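Local coordinates for phosphatidylglycerophosphatase B (Bacillus subtilis, PDB 6FMX), which dephosphorylates phosphatidylglycerophosphate to phosphatidylglycerol in the cell membrane and also acts as an undecaprenyl pyrophosphate phosphatase, at residues A[69-81]-A[140-152]. Numbering follows the deposited sequence. Where two conformers were deposited one is given.
With OLC ((2R)-2,3-dihydroxypropyl (9Z)-octadec-9-enoate), chain B; WO4 (tungstate(VI)ion), chain G; OLC ((2R)-2,3-dihydroxypropyl (9Z)-octadec-9-enoate), chain F.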
# COMPACT_ATOMS: atom_id res chain seq x y z
N THR A 69 -4.66 8.83 -6.31
CA THR A 69 -5.06 8.11 -5.11
C THR A 69 -5.94 6.92 -5.44
O THR A 69 -5.93 5.93 -4.69
CB THR A 69 -5.74 9.08 -4.14
OG1 THR A 69 -5.58 8.57 -2.81
CG2 THR A 69 -7.24 9.19 -4.42
N HIS A 70 -6.65 6.95 -6.57
CA HIS A 70 -7.51 5.85 -6.96
C HIS A 70 -6.71 4.58 -7.25
O HIS A 70 -7.26 3.48 -7.14
CB HIS A 70 -8.35 6.24 -8.19
CG HIS A 70 -9.44 5.26 -8.52
ND1 HIS A 70 -10.47 4.97 -7.65
CD2 HIS A 70 -9.65 4.50 -9.62
CE1 HIS A 70 -11.27 4.08 -8.21
NE2 HIS A 70 -10.79 3.78 -9.40
N LEU A 71 -5.44 4.71 -7.61
CA LEU A 71 -4.59 3.54 -7.79
C LEU A 71 -4.43 2.74 -6.50
O LEU A 71 -4.07 1.56 -6.56
CB LEU A 71 -3.21 3.95 -8.32
CG LEU A 71 -3.22 4.75 -9.63
CD1 LEU A 71 -1.87 5.42 -9.83
CD2 LEU A 71 -3.57 3.86 -10.81
N GLY A 72 -4.68 3.36 -5.35
CA GLY A 72 -4.64 2.68 -4.08
C GLY A 72 -5.98 2.22 -3.55
O GLY A 72 -6.04 1.61 -2.48
N ALA A 73 -7.07 2.50 -4.27
CA ALA A 73 -8.40 2.18 -3.77
C ALA A 73 -8.67 0.69 -3.96
O ALA A 73 -8.39 0.12 -5.02
CB ALA A 73 -9.46 3.00 -4.49
N SER A 74 -9.23 0.06 -2.93
CA SER A 74 -9.54 -1.36 -3.03
C SER A 74 -10.58 -1.62 -4.11
O SER A 74 -10.60 -2.72 -4.69
CB SER A 74 -10.00 -1.90 -1.68
OG SER A 74 -11.41 -1.87 -1.59
N SER A 75 -11.43 -0.64 -4.40
CA SER A 75 -12.37 -0.80 -5.50
C SER A 75 -11.68 -0.82 -6.86
O SER A 75 -12.25 -1.36 -7.81
CB SER A 75 -13.41 0.32 -5.47
OG SER A 75 -12.85 1.53 -5.96
N PHE A 76 -10.48 -0.26 -6.96
CA PHE A 76 -9.69 -0.37 -8.18
C PHE A 76 -8.81 -1.62 -8.18
O PHE A 76 -8.69 -2.28 -9.21
CB PHE A 76 -8.80 0.87 -8.33
CG PHE A 76 -7.80 0.77 -9.45
CD1 PHE A 76 -8.19 0.94 -10.77
CD2 PHE A 76 -6.46 0.55 -9.17
CE1 PHE A 76 -7.25 0.86 -11.80
CE2 PHE A 76 -5.53 0.48 -10.18
CZ PHE A 76 -5.92 0.64 -11.50
N LEU A 77 -8.23 -1.97 -7.03
CA LEU A 77 -7.25 -3.04 -7.00
C LEU A 77 -7.87 -4.41 -7.11
O LEU A 77 -7.25 -5.32 -7.68
CB LEU A 77 -6.41 -2.94 -5.73
CG LEU A 77 -5.49 -1.73 -5.72
CD1 LEU A 77 -5.00 -1.46 -4.32
CD2 LEU A 77 -4.33 -1.89 -6.68
N LEU A 78 -9.09 -4.62 -6.58
CA LEU A 78 -9.72 -5.92 -6.73
C LEU A 78 -9.95 -6.29 -8.20
O LEU A 78 -9.53 -7.37 -8.61
CB LEU A 78 -11.01 -5.98 -5.91
CG LEU A 78 -11.78 -7.31 -5.97
CD1 LEU A 78 -10.85 -8.49 -5.72
CD2 LEU A 78 -12.93 -7.32 -4.97
N PRO A 79 -10.58 -5.43 -9.02
CA PRO A 79 -10.66 -5.79 -10.45
C PRO A 79 -9.31 -5.85 -11.13
O PRO A 79 -9.14 -6.66 -12.06
CB PRO A 79 -11.54 -4.67 -11.05
CG PRO A 79 -11.53 -3.58 -10.05
CD PRO A 79 -11.39 -4.24 -8.72
N LEU A 80 -8.34 -5.04 -10.71
CA LEU A 80 -7.01 -5.11 -11.31
C LEU A 80 -6.38 -6.47 -11.05
O LEU A 80 -5.84 -7.10 -11.97
CB LEU A 80 -6.12 -4.00 -10.77
CG LEU A 80 -4.70 -4.03 -11.36
CD1 LEU A 80 -4.71 -3.87 -12.87
CD2 LEU A 80 -3.81 -2.97 -10.72
N ILE A 81 -6.42 -6.94 -9.80
CA ILE A 81 -5.82 -8.23 -9.47
C ILE A 81 -6.50 -9.35 -10.25
O ILE A 81 -5.84 -10.23 -10.81
CB ILE A 81 -5.90 -8.47 -7.95
CG1 ILE A 81 -4.99 -7.48 -7.22
CG2 ILE A 81 -5.51 -9.90 -7.62
CD1 ILE A 81 -5.29 -7.34 -5.73
N HIS A 140 -5.26 2.83 1.78
CA HIS A 140 -4.74 3.03 0.42
C HIS A 140 -3.24 2.75 0.37
O HIS A 140 -2.75 2.12 -0.58
CB HIS A 140 -5.02 4.45 -0.07
CG HIS A 140 -6.39 4.65 -0.66
ND1 HIS A 140 -7.56 4.42 0.04
CD2 HIS A 140 -6.77 5.11 -1.88
CE1 HIS A 140 -8.59 4.71 -0.72
NE2 HIS A 140 -8.15 5.14 -1.89
N SER A 141 -2.50 3.21 1.38
CA SER A 141 -1.06 2.98 1.41
C SER A 141 -0.74 1.52 1.64
O SER A 141 0.18 0.96 1.04
CB SER A 141 -0.42 3.86 2.49
OG SER A 141 -0.90 5.20 2.38
N MET A 142 -1.51 0.88 2.53
CA MET A 142 -1.33 -0.54 2.80
C MET A 142 -1.68 -1.39 1.58
O MET A 142 -0.98 -2.36 1.27
CB MET A 142 -2.20 -0.94 3.99
CG MET A 142 -1.86 -2.30 4.59
SD MET A 142 -2.30 -2.33 6.33
CE MET A 142 -2.47 -4.10 6.58
N ASN A 143 -2.77 -1.04 0.88
CA ASN A 143 -3.11 -1.71 -0.38
C ASN A 143 -2.00 -1.56 -1.40
O ASN A 143 -1.61 -2.54 -2.06
CB ASN A 143 -4.40 -1.11 -0.97
CG ASN A 143 -5.64 -1.39 -0.15
OD1 ASN A 143 -5.63 -2.18 0.78
ND2 ASN A 143 -6.74 -0.72 -0.52
N ALA A 144 -1.49 -0.34 -1.58
CA ALA A 144 -0.54 -0.09 -2.67
C ALA A 144 0.81 -0.73 -2.38
O ALA A 144 1.47 -1.26 -3.28
CB ALA A 144 -0.40 1.41 -2.93
N ALA A 145 1.26 -0.65 -1.12
CA ALA A 145 2.56 -1.20 -0.78
C ALA A 145 2.57 -2.72 -0.82
O ALA A 145 3.64 -3.32 -0.92
CB ALA A 145 3.01 -0.70 0.59
N CYS A 146 1.41 -3.35 -0.71
CA CYS A 146 1.28 -4.79 -0.89
C CYS A 146 1.08 -5.16 -2.35
O CYS A 146 1.91 -5.87 -2.93
CB CYS A 146 0.12 -5.31 -0.04
SG CYS A 146 -0.27 -7.06 -0.29
N VAL A 147 0.03 -4.64 -2.98
CA VAL A 147 -0.42 -5.18 -4.26
C VAL A 147 0.56 -4.86 -5.39
O VAL A 147 0.83 -5.71 -6.24
CB VAL A 147 -1.84 -4.68 -4.57
CG1 VAL A 147 -2.27 -5.13 -5.96
CG2 VAL A 147 -2.82 -5.20 -3.54
N TYR A 148 1.08 -3.63 -5.45
CA TYR A 148 1.91 -3.32 -6.61
C TYR A 148 3.24 -4.08 -6.60
O TYR A 148 3.64 -4.59 -7.65
CB TYR A 148 2.11 -1.80 -6.76
CG TYR A 148 0.85 -1.13 -7.27
CD1 TYR A 148 0.42 -1.35 -8.58
CD2 TYR A 148 0.08 -0.35 -6.44
CE1 TYR A 148 -0.75 -0.77 -9.04
CE2 TYR A 148 -1.09 0.23 -6.90
CZ TYR A 148 -1.50 0.02 -8.19
OH TYR A 148 -2.66 0.60 -8.63
N PRO A 149 3.95 -4.20 -5.47
CA PRO A 149 5.12 -5.10 -5.46
C PRO A 149 4.76 -6.55 -5.73
O PRO A 149 5.55 -7.27 -6.37
CB PRO A 149 5.71 -4.91 -4.06
CG PRO A 149 5.25 -3.56 -3.64
CD PRO A 149 3.88 -3.39 -4.23
N VAL A 150 3.60 -7.01 -5.26
CA VAL A 150 3.17 -8.38 -5.54
C VAL A 150 2.93 -8.57 -7.03
O VAL A 150 3.36 -9.56 -7.63
CB VAL A 150 1.92 -8.72 -4.71
CG1 VAL A 150 1.22 -9.94 -5.28
CG2 VAL A 150 2.29 -8.97 -3.27
N ILE A 151 2.20 -7.63 -7.64
CA ILE A 151 1.99 -7.69 -9.09
C ILE A 151 3.32 -7.73 -9.81
O ILE A 151 3.53 -8.54 -10.73
CB ILE A 151 1.13 -6.50 -9.55
CG1 ILE A 151 -0.33 -6.70 -9.15
CG2 ILE A 151 1.28 -6.29 -11.07
CD1 ILE A 151 -1.21 -5.44 -9.37
N ALA A 152 4.25 -6.85 -9.41
CA ALA A 152 5.58 -6.85 -10.01
C ALA A 152 6.24 -8.21 -9.89
O ALA A 152 6.85 -8.70 -10.86
CB ALA A 152 6.45 -5.78 -9.34
C18 OLC B . -0.11 -11.42 -20.27
C10 OLC B . -2.21 -4.74 -17.67
C9 OLC B . -3.02 -3.72 -17.47
C17 OLC B . -1.37 -11.38 -19.40
C11 OLC B . -2.62 -6.18 -17.32
C8 OLC B . -4.41 -3.92 -16.86
C24 OLC B . -14.36 0.87 -9.81
C16 OLC B . -1.04 -11.05 -17.95
C12 OLC B . -3.39 -6.82 -18.47
C7 OLC B . -5.20 -2.62 -16.88
C15 OLC B . -1.04 -9.54 -17.73
C13 OLC B . -2.74 -8.14 -18.89
C6 OLC B . -6.57 -2.88 -16.26
C14 OLC B . -2.47 -9.00 -17.67
C5 OLC B . -7.11 -1.59 -15.62
C4 OLC B . -7.65 -1.90 -14.23
C3 OLC B . -9.18 -1.88 -14.22
C2 OLC B . -9.67 -1.67 -12.79
C21 OLC B . -12.86 -0.36 -11.39
C1 OLC B . -11.16 -1.31 -12.77
C22 OLC B . -13.26 1.01 -10.85
O19 OLC B . -11.93 -1.96 -13.39
O25 OLC B . -14.22 1.88 -8.84
O23 OLC B . -12.15 1.61 -10.26
O20 OLC B . -11.61 -0.22 -12.02
W WO4 G . -7.87 5.07 3.80
O1 WO4 G . -8.77 6.89 3.97
O2 WO4 G . -7.55 4.24 5.63
O3 WO4 G . -9.12 3.80 2.84
O4 WO4 G . -6.09 5.36 2.91
C10 OLC F . -8.78 -16.38 -3.39
C9 OLC F . -9.14 -15.30 -2.69
C11 OLC F . -8.45 -17.66 -2.67
C8 OLC F . -9.22 -15.36 -1.19
C24 OLC F . -13.53 -2.96 0.67
C12 OLC F . -6.96 -17.71 -2.38
C7 OLC F . -10.23 -14.34 -0.68
C6 OLC F . -10.27 -13.12 -1.60
C5 OLC F . -10.44 -11.84 -0.79
C4 OLC F . -11.43 -10.89 -1.46
C3 OLC F . -10.97 -9.44 -1.33
C2 OLC F . -11.54 -8.79 -0.08
C21 OLC F . -13.20 -5.42 0.48
C1 OLC F . -11.83 -7.34 -0.35
C22 OLC F . -12.50 -4.07 0.54
O19 OLC F . -11.71 -6.88 -1.47
O25 OLC F . -14.07 -2.96 2.00
O23 OLC F . -11.62 -4.04 1.68
O20 OLC F . -12.26 -6.46 0.73
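With CG opposite their own carbonyl carbons (chi1 -84° for His140, -74° for Tyr148), His140, Asn143 and Tyr148 all lean from helix 139-158 onto the turn His70-Ala73 and the helix start after it. The His140 ring slots against this turn: Thr69 O meets CD2 at its edge (3.0 Å), Gly72 O lies off-centre over one face, and Ala73 CA makes a CH-pi contact with that ring. In the phosphatase pocket, where His140 is the inferred proton donor, its backbone N donates to tungstate O4 at 2.9 Å and its ND1 reaches O3 in a longer bond of 3.3 Å. Replacing this histidine with alanine would probably leave O3 without its ND1 donor and a gap beside Thr69, Gly72 and Ala73. Two further bonds grip turn carbonyls: Asn143 ND2 gives to Gly72 O (3.1 Å), which lies close to the amide plane, and Tyr148 OH gives to Leu71 O (2.7 Å). That hydroxyl also meets the Phe76 ring edge at CE2, while the Leu77 side chain crosses Tyr148 at about a right angle, Leu77 CD2 lying 3.7 Å from Tyr148 CZ. Deeper in the membrane, Ile81 CD1 meets Val147 CG1 tip to tip. Helices 74-81 and 140-152 run near-parallel (19°); helices 96-118, 166-186 and 192-215 pack on Ile81, Tyr148 and Val150 respectively.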